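Oligopeptide-binding protein oppA (Lactococcus lactis, PDB 3DRF) captures oligopeptides as the receptor of the OppABCDF ABC transporter, closing around them like a Venus flytrap so that they can be taken up by the cell. Local coordinates at residues A[39-50]-A[58-69]. Numbering follows the deposited sequence.
Sequences YQSDSPMKAQWL and TFATMSGPGGGQ
The hydroxyl of Ser41 joins the two segments through water: Ser41 OG accepts a hydrogen bond from a water 2.7 Å away, and the same water bonds to Thr58 OG1. Ser41 OG also donates to Ser43 O, on a lone pair in the carbonyl plane, so the bridging hydroxyl is held from within its own turn. Here, in the periplasmic binding protein fold of the solute-binding protein 5 family, strand 34-40 of the mixed sheet runs out into a loop that passes over helix 57-62. Ala60 of this helix packs against the bound peptide. Central to the packing is Phe59, its CG turned anti to the backbone N (chi1 -167°), which directs the ring at the loop. Ala47 CA rests over one face, 3.7 Å from the ring centroid, while Met45 SD lies at the edge in a Met-aromatic contact. Phe59 in turn points its edge into the face of Trp49, a T-shaped pair with planes at 86° and Phe59 CZ 3.5 Å from Trp49 CE2. The indole NE1 donates to Thr215 O, and Ile235 of strand 234-239 packs against both rings. Met45 SD also touches Met62 CE at 3.6 Å. At the strand end, Thr58 CA sits over one face of the Tyr39 ring, 4.1 Å from its centroid, and Thr61 CG2 approaches Tyr39 CD1 to 3.6 Å.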
# COMPACT_ATOMS: atom_id res chain seq x y z
N TYR A 39 13.90 -6.14 -8.19
CA TYR A 39 12.70 -6.38 -7.38
C TYR A 39 12.02 -7.66 -7.86
O TYR A 39 11.83 -7.83 -9.03
CB TYR A 39 11.74 -5.15 -7.46
CG TYR A 39 10.67 -5.18 -6.39
CD1 TYR A 39 10.82 -4.47 -5.21
CD2 TYR A 39 9.53 -5.96 -6.55
CE1 TYR A 39 9.83 -4.54 -4.23
CE2 TYR A 39 8.59 -6.01 -5.61
CZ TYR A 39 8.76 -5.32 -4.46
OH TYR A 39 7.76 -5.39 -3.51
N GLN A 40 11.70 -8.52 -6.92
CA GLN A 40 11.04 -9.77 -7.25
C GLN A 40 9.56 -9.54 -7.60
O GLN A 40 8.79 -9.09 -6.81
CB GLN A 40 11.17 -10.77 -6.09
CG GLN A 40 10.66 -12.18 -6.50
CD GLN A 40 10.81 -13.15 -5.35
OE1 GLN A 40 9.97 -13.23 -4.49
NE2 GLN A 40 11.92 -13.86 -5.35
N SER A 41 9.26 -9.88 -8.83
CA SER A 41 7.93 -9.72 -9.35
C SER A 41 7.69 -10.67 -10.51
O SER A 41 8.46 -10.72 -11.40
CB SER A 41 7.75 -8.26 -9.86
OG SER A 41 6.46 -8.08 -10.42
N ASP A 42 6.60 -11.39 -10.45
CA ASP A 42 6.17 -12.25 -11.55
C ASP A 42 5.37 -11.49 -12.64
O ASP A 42 5.16 -11.98 -13.70
CB ASP A 42 5.37 -13.47 -11.01
CG ASP A 42 6.29 -14.46 -10.27
OD1 ASP A 42 7.36 -14.62 -10.73
OD2 ASP A 42 5.93 -14.95 -9.23
N SER A 43 4.94 -10.29 -12.32
CA SER A 43 4.28 -9.42 -13.30
C SER A 43 5.21 -8.32 -13.84
O SER A 43 6.09 -7.89 -13.18
CB SER A 43 3.08 -8.71 -12.64
OG SER A 43 2.04 -9.61 -12.35
N PRO A 44 4.95 -7.85 -15.04
CA PRO A 44 5.71 -6.73 -15.59
C PRO A 44 5.62 -5.48 -14.69
O PRO A 44 4.61 -5.18 -14.11
CB PRO A 44 5.02 -6.47 -16.95
CG PRO A 44 4.34 -7.70 -17.28
CD PRO A 44 3.96 -8.37 -15.98
N MET A 45 6.71 -4.75 -14.67
CA MET A 45 6.76 -3.45 -14.03
C MET A 45 5.74 -2.49 -14.68
O MET A 45 5.57 -2.49 -15.84
CB MET A 45 8.20 -2.93 -14.27
CG MET A 45 8.44 -1.60 -13.64
SD MET A 45 10.06 -0.93 -14.04
CE MET A 45 9.88 -0.47 -15.82
N LYS A 46 5.10 -1.70 -13.87
CA LYS A 46 4.17 -0.65 -14.34
C LYS A 46 4.81 0.68 -13.96
O LYS A 46 4.62 1.21 -12.90
CB LYS A 46 2.80 -0.78 -13.69
CG LYS A 46 2.06 -1.97 -14.16
CD LYS A 46 0.73 -2.04 -13.46
CE LYS A 46 -0.14 -0.71 -13.57
NZ LYS A 46 -0.48 -0.44 -14.92
N ALA A 47 5.62 1.20 -14.87
CA ALA A 47 6.28 2.51 -14.63
C ALA A 47 5.24 3.62 -14.55
O ALA A 47 4.50 3.81 -15.42
CB ALA A 47 7.28 2.86 -15.73
N GLN A 48 5.22 4.28 -13.41
CA GLN A 48 4.34 5.48 -13.18
C GLN A 48 5.04 6.34 -12.14
O GLN A 48 5.11 5.99 -10.99
CB GLN A 48 2.94 5.06 -12.71
CG GLN A 48 2.00 6.29 -12.45
CD GLN A 48 2.16 7.36 -13.55
OE1 GLN A 48 2.65 8.41 -13.33
NE2 GLN A 48 1.67 7.05 -14.74
N TRP A 49 5.57 7.46 -12.60
CA TRP A 49 6.43 8.28 -11.73
C TRP A 49 5.67 9.25 -10.85
O TRP A 49 6.22 9.83 -9.96
CB TRP A 49 7.49 9.01 -12.62
CG TRP A 49 8.49 7.99 -13.25
CD1 TRP A 49 8.34 7.35 -14.43
CD2 TRP A 49 9.70 7.50 -12.66
NE1 TRP A 49 9.41 6.51 -14.62
CE2 TRP A 49 10.26 6.59 -13.56
CE3 TRP A 49 10.38 7.78 -11.45
CZ2 TRP A 49 11.49 5.94 -13.31
CZ3 TRP A 49 11.58 7.10 -11.19
CH2 TRP A 49 12.12 6.18 -12.13
N LEU A 50 4.38 9.38 -11.12
CA LEU A 50 3.49 10.23 -10.28
C LEU A 50 2.81 9.38 -9.21
O LEU A 50 2.13 8.46 -9.50
CB LEU A 50 2.39 10.91 -11.13
CG LEU A 50 2.86 11.84 -12.28
CD1 LEU A 50 1.64 12.51 -12.91
CD2 LEU A 50 3.88 12.93 -11.78
N THR A 58 5.64 -2.43 -6.03
CA THR A 58 6.75 -2.83 -6.93
C THR A 58 7.40 -1.58 -7.56
O THR A 58 8.55 -1.33 -7.38
CB THR A 58 6.21 -3.76 -8.01
OG1 THR A 58 5.76 -4.95 -7.38
CG2 THR A 58 7.31 -4.16 -9.00
N PHE A 59 6.62 -0.78 -8.25
CA PHE A 59 7.22 0.40 -8.88
C PHE A 59 7.59 1.49 -7.85
O PHE A 59 8.59 2.16 -7.98
CB PHE A 59 6.34 1.01 -10.01
CG PHE A 59 7.14 1.98 -10.78
CD1 PHE A 59 8.15 1.55 -11.58
CD2 PHE A 59 7.02 3.34 -10.49
CE1 PHE A 59 8.99 2.51 -12.22
CE2 PHE A 59 7.84 4.23 -11.12
CZ PHE A 59 8.76 3.85 -11.93
N ALA A 60 6.79 1.64 -6.80
CA ALA A 60 7.16 2.59 -5.75
C ALA A 60 8.58 2.28 -5.23
O ALA A 60 9.34 3.12 -5.08
CB ALA A 60 6.14 2.54 -4.59
N THR A 61 8.87 1.00 -5.05
CA THR A 61 10.20 0.59 -4.59
C THR A 61 11.28 0.83 -5.67
O THR A 61 12.28 1.40 -5.39
CB THR A 61 10.20 -0.86 -4.16
OG1 THR A 61 9.30 -1.02 -3.06
CG2 THR A 61 11.59 -1.26 -3.68
N MET A 62 11.01 0.44 -6.89
CA MET A 62 11.96 0.66 -8.02
C MET A 62 12.26 2.13 -8.33
O MET A 62 13.30 2.40 -8.85
CB MET A 62 11.45 -0.05 -9.28
CG MET A 62 11.35 -1.58 -9.11
SD MET A 62 10.81 -2.43 -10.63
CE MET A 62 12.33 -2.41 -11.61
N SER A 63 11.35 3.03 -7.94
CA SER A 63 11.53 4.47 -8.09
C SER A 63 12.48 5.10 -7.05
O SER A 63 12.77 6.24 -7.14
CB SER A 63 10.17 5.21 -8.04
OG SER A 63 9.66 5.29 -6.71
N GLY A 64 12.94 4.30 -6.08
CA GLY A 64 13.70 4.83 -4.96
C GLY A 64 14.90 5.73 -5.33
O GLY A 64 15.01 6.82 -4.88
N PRO A 65 15.78 5.21 -6.20
CA PRO A 65 16.95 6.02 -6.58
C PRO A 65 16.59 7.37 -7.26
O PRO A 65 17.31 8.31 -7.19
CB PRO A 65 17.73 5.09 -7.54
CG PRO A 65 17.38 3.71 -7.13
CD PRO A 65 15.87 3.84 -6.74
N GLY A 66 15.41 7.42 -7.87
CA GLY A 66 14.94 8.66 -8.49
C GLY A 66 14.17 9.61 -7.56
O GLY A 66 13.72 10.63 -8.02
N GLY A 67 14.10 9.28 -6.27
CA GLY A 67 13.41 10.12 -5.31
C GLY A 67 12.15 9.47 -4.75
O GLY A 67 11.50 10.08 -3.97
N GLY A 68 11.84 8.24 -5.11
CA GLY A 68 10.66 7.55 -4.55
C GLY A 68 9.32 8.21 -4.92
O GLY A 68 8.50 8.44 -4.09
N GLN A 69 9.22 8.57 -6.18
CA GLN A 69 8.08 9.37 -6.74
C GLN A 69 8.02 10.77 -6.09
O GLN A 69 7.00 11.30 -5.81
CB GLN A 69 6.76 8.56 -6.66
CG GLN A 69 6.86 7.27 -7.44
CD GLN A 69 5.75 6.27 -7.11
OE1 GLN A 69 5.16 5.69 -7.97
NE2 GLN A 69 5.47 6.13 -5.85
O HOH W 1 4.55 -6.58 -9.32
O HOH W 2 5.04 12.02 -7.65